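Side-chain contact in amidase (Bacillus anthracis, PDB 5EWQ), which probably hydrolyses amide bonds as a member of the amidase signature family, whose relatives include glutamyl-tRNA(Gln) amidotransferase subunit A: residues A[83-88]-A[194-199]. Numbering follows the deposited sequence.
Sequences ITLNSV and YGPIMF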
ATOM      1  N   ILE A  83      15.028  11.922  12.305  1.00 51.33           N
ATOM      2  CA  ILE A  83      14.572  12.448  11.025  1.00 39.21           C
ATOM      3  C   ILE A  83      13.053  12.643  11.044  1.00 36.71           C
ATOM      4  O   ILE A  83      12.515  13.463  10.298  1.00 39.46           O
ATOM      5  CB  ILE A  83      14.983  11.519   9.853  1.00 35.41           C
ATOM      6  CG1 ILE A  83      14.762  12.208   8.505  1.00 47.39           C
ATOM      7  CG2 ILE A  83      14.249  10.187   9.925  1.00 38.65           C
ATOM      8  CD1 ILE A  83      15.598  13.454   8.313  1.00 48.65           C
ATOM      9  N   THR A  84      12.382  11.890  11.915  1.00 42.14           N
ATOM     10  CA  THR A  84      10.942  12.016  12.150  1.00 35.62           C
ATOM     11  C   THR A  84      10.130  11.946  10.859  1.00 33.60           C
ATOM     12  O   THR A  84       9.576  12.947  10.407  1.00 41.04           O
ATOM     13  CB  THR A  84      10.611  13.332  12.885  1.00 36.71           C
ATOM     14  OG1 THR A  84      11.607  13.588  13.884  1.00 34.76           O
ATOM     15  CG2 THR A  84       9.241  13.250  13.548  1.00 30.37           C
ATOM     16  N   LEU A  85      10.065  10.756  10.270  1.00 40.43           N
ATOM     17  CA  LEU A  85       9.333  10.557   9.025  1.00 33.07           C
ATOM     18  C   LEU A  85       7.828  10.653   9.247  1.00 34.54           C
ATOM     19  O   LEU A  85       7.081  11.005   8.331  1.00 35.59           O
ATOM     20  CB  LEU A  85       9.685   9.204   8.406  1.00 27.63           C
ATOM     21  CG  LEU A  85      11.168   8.963   8.116  1.00 29.56           C
ATOM     22  CD1 LEU A  85      11.385   7.579   7.522  1.00 30.46           C
ATOM     23  CD2 LEU A  85      11.720  10.036   7.191  1.00 28.65           C
ATOM     24  N   ASN A  86       7.398  10.341  10.468  1.00 28.72           N
ATOM     25  CA  ASN A  86       5.989  10.390  10.847  1.00 24.92           C
ATOM     26  C   ASN A  86       5.110   9.588   9.894  1.00 32.77           C
ATOM     27  O   ASN A  86       4.248  10.143   9.211  1.00 30.26           O
ATOM     28  CB  ASN A  86       5.503  11.841  10.911  1.00 24.88           C
ATOM     29  CG  ASN A  86       4.186  11.985  11.651  1.00 37.74           C
ATOM     30  OD1 ASN A  86       3.816  11.130  12.456  1.00 39.47           O
ATOM     31  ND2 ASN A  86       3.470  13.072  11.383  1.00 39.75           N
ATOM     32  N   SER A  87       5.340   8.280   9.847  1.00 35.00           N
ATOM     33  CA  SER A  87       4.614   7.410   8.931  1.00 23.89           C
ATOM     34  C   SER A  87       3.782   6.372   9.673  1.00 36.08           C
ATOM     35  O   SER A  87       3.075   5.575   9.056  1.00 43.89           O
ATOM     36  CB  SER A  87       5.585   6.710   7.982  1.00 24.59           C
ATOM     37  OG  SER A  87       6.465   5.859   8.696  1.00 35.42           O
ATOM     38  N   VAL A  88       3.871   6.385  10.998  1.00 35.47           N
ATOM     39  CA  VAL A  88       3.137   5.435  11.825  1.00 34.29           C
ATOM     40  C   VAL A  88       2.065   6.137  12.652  1.00 32.19           C
ATOM     41  O   VAL A  88       2.360   7.061  13.409  1.00 36.73           O
ATOM     42  CB  VAL A  88       4.080   4.667  12.767  1.00 30.51           C
ATOM     43  CG1 VAL A  88       3.292   3.706  13.639  1.00 32.01           C
ATOM     44  CG2 VAL A  88       5.136   3.924  11.965  1.00 31.80           C
ATOM     45  N   TYR A 194      13.764   9.199   1.607  1.00 46.94           N
ATOM     46  CA  TYR A 194      14.855   9.470   0.676  1.00 35.33           C
ATOM     47  C   TYR A 194      15.151  10.961   0.568  1.00 33.73           C
ATOM     48  O   TYR A 194      16.102  11.367  -0.100  1.00 42.88           O
ATOM     49  CB  TYR A 194      14.532   8.897  -0.705  1.00 31.33           C
ATOM     50  CG  TYR A 194      14.652   7.393  -0.772  1.00 35.44           C
ATOM     51  CD1 TYR A 194      15.868   6.789  -1.063  1.00 34.42           C
ATOM     52  CD2 TYR A 194      13.553   6.578  -0.540  1.00 36.79           C
ATOM     53  CE1 TYR A 194      15.986   5.415  -1.123  1.00 35.59           C
ATOM     54  CE2 TYR A 194      13.662   5.201  -0.598  1.00 39.29           C
ATOM     55  CZ  TYR A 194      14.881   4.626  -0.891  1.00 39.91           C
ATOM     56  OH  TYR A 194      14.995   3.257  -0.950  1.00 36.23           O
ATOM     57  N   GLY A 195      14.335  11.773   1.231  1.00 33.94           N
ATOM     58  CA  GLY A 195      14.521  13.211   1.225  1.00 35.03           C
ATOM     59  C   GLY A 195      13.296  13.955   1.720  1.00 35.09           C
ATOM     60  O   GLY A 195      12.468  14.390   0.918  1.00 36.97           O
ATOM     61  N   PRO A 196      13.173  14.102   3.049  1.00 28.03           N
ATOM     62  CA  PRO A 196      12.047  14.790   3.692  1.00 25.48           C
ATOM     63  C   PRO A 196      11.844  16.198   3.142  1.00 34.46           C
ATOM     64  O   PRO A 196      12.826  16.867   2.822  1.00 37.87           O
ATOM     65  CB  PRO A 196      12.459  14.833   5.166  1.00 25.81           C
ATOM     66  CG  PRO A 196      13.378  13.671   5.327  1.00 31.98           C
ATOM     67  CD  PRO A 196      14.135  13.582   4.036  1.00 28.10           C
ATOM     68  N   ILE A 197      10.584  16.614   3.017  1.00 37.04           N
ATOM     69  CA  ILE A 197      10.205  17.916   2.455  1.00 38.82           C
ATOM     70  C   ILE A 197      10.609  18.059   0.985  1.00 33.30           C
ATOM     71  O   ILE A 197       9.796  18.459   0.151  1.00 49.97           O
ATOM     72  CB  ILE A 197      10.812  19.088   3.262  1.00 47.06           C
ATOM     73  CG1 ILE A 197      10.412  18.988   4.735  1.00 46.69           C
ATOM     74  CG2 ILE A 197      10.374  20.423   2.676  1.00 38.55           C
ATOM     75  CD1 ILE A 197       8.919  19.051   4.967  1.00 42.79           C
HETATM   76  N   MSE A 198      11.861  17.732   0.678  1.00 40.68           N
HETATM   77  CA  MSE A 198      12.380  17.805  -0.684  1.00 34.20           C
HETATM   78  C   MSE A 198      11.565  16.944  -1.645  1.00 44.04           C
HETATM   79  O   MSE A 198      11.159  17.405  -2.712  1.00 45.78           O
HETATM   80  CB  MSE A 198      13.847  17.370  -0.713  1.00 45.97           C
HETATM   81  CG  MSE A 198      14.579  17.717  -2.000  1.00 61.28           C
HETATM   82 SE   MSE A 198      16.314  16.834  -2.124  0.89114.80          SE
HETATM   83  CE  MSE A 198      16.919  17.099  -0.289  1.00 32.96           C
ATOM     84  N   PHE A 199      11.327  15.695  -1.260  1.00 41.25           N
ATOM     85  CA  PHE A 199      10.565  14.768  -2.088  1.00 38.79           C
ATOM     86  C   PHE A 199       9.200  14.479  -1.476  1.00 34.81           C
ATOM     87  O   PHE A 199       9.096  14.194  -0.283  1.00 39.54           O
ATOM     88  CB  PHE A 199      11.334  13.457  -2.278  1.00 29.24           C
ATOM     89  CG  PHE A 199      12.695  13.631  -2.889  1.00 37.02           C
ATOM     90  CD1 PHE A 199      12.932  14.629  -3.821  1.00 29.67           C
ATOM     91  CD2 PHE A 199      13.740  12.796  -2.528  1.00 32.53           C
ATOM     92  CE1 PHE A 199      14.185  14.789  -4.382  1.00 31.48           C
ATOM     93  CE2 PHE A 199      14.995  12.950  -3.086  1.00 31.76           C
ATOM     94  CZ  PHE A 199      15.217  13.950  -4.015  1.00 32.52           C
TER
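The pyrrolidine ring of P196 meets I83 and L85 through its CG corner rather than through a broad face. I83 lays its CG1-CD1 bond across that corner: CD1 is 3.7 Å and CG1 3.8 Å from P196 CG. L85 comes in from one flank, its CD2 a looser 4.4 Å from P196 CG. The aromatic rings of 194-199 face elsewhere: one face of F199 takes M198 CB, lying over the ring's margin and 4.2 Å above the plane, while Y194 meets the ring of Y473 with planes inclined at about 40°.

The long branch of I83 reaches P196 because CG1 stands anti to the backbone N (chi1 -168°), and the two side chains run roughly perpendicular to each other. L85 starts off at an angle to the other segment, but its CD2 swings back toward the proline and also touches I83 CG2 at 3.7 Å, so the two aliphatic chains form a joint apolar surface against the proline. Between the two segments the interaction is entirely apolar and small: 91 Å² is buried, counting both sides, and the nearest CA atoms, those of L85 and P196, are 7.3 Å apart.

Polar bonding lies around this apolar patch. A bond from F199 N to G195 O (2.8 Å) closes a turn that contains P196, while I83 O accepts from R14. The L85-L191 backbone bond ties the same two loops together nearby, and H78 ties L85 back to helix 64-79.

The contact is therefore local loop packing within the amidase fold. It brings the connection from helix 64-79 to outermost strand 88-91 against the loop between strand 188-189 and helix 206-213, and L85 also touches T210 on that last helix.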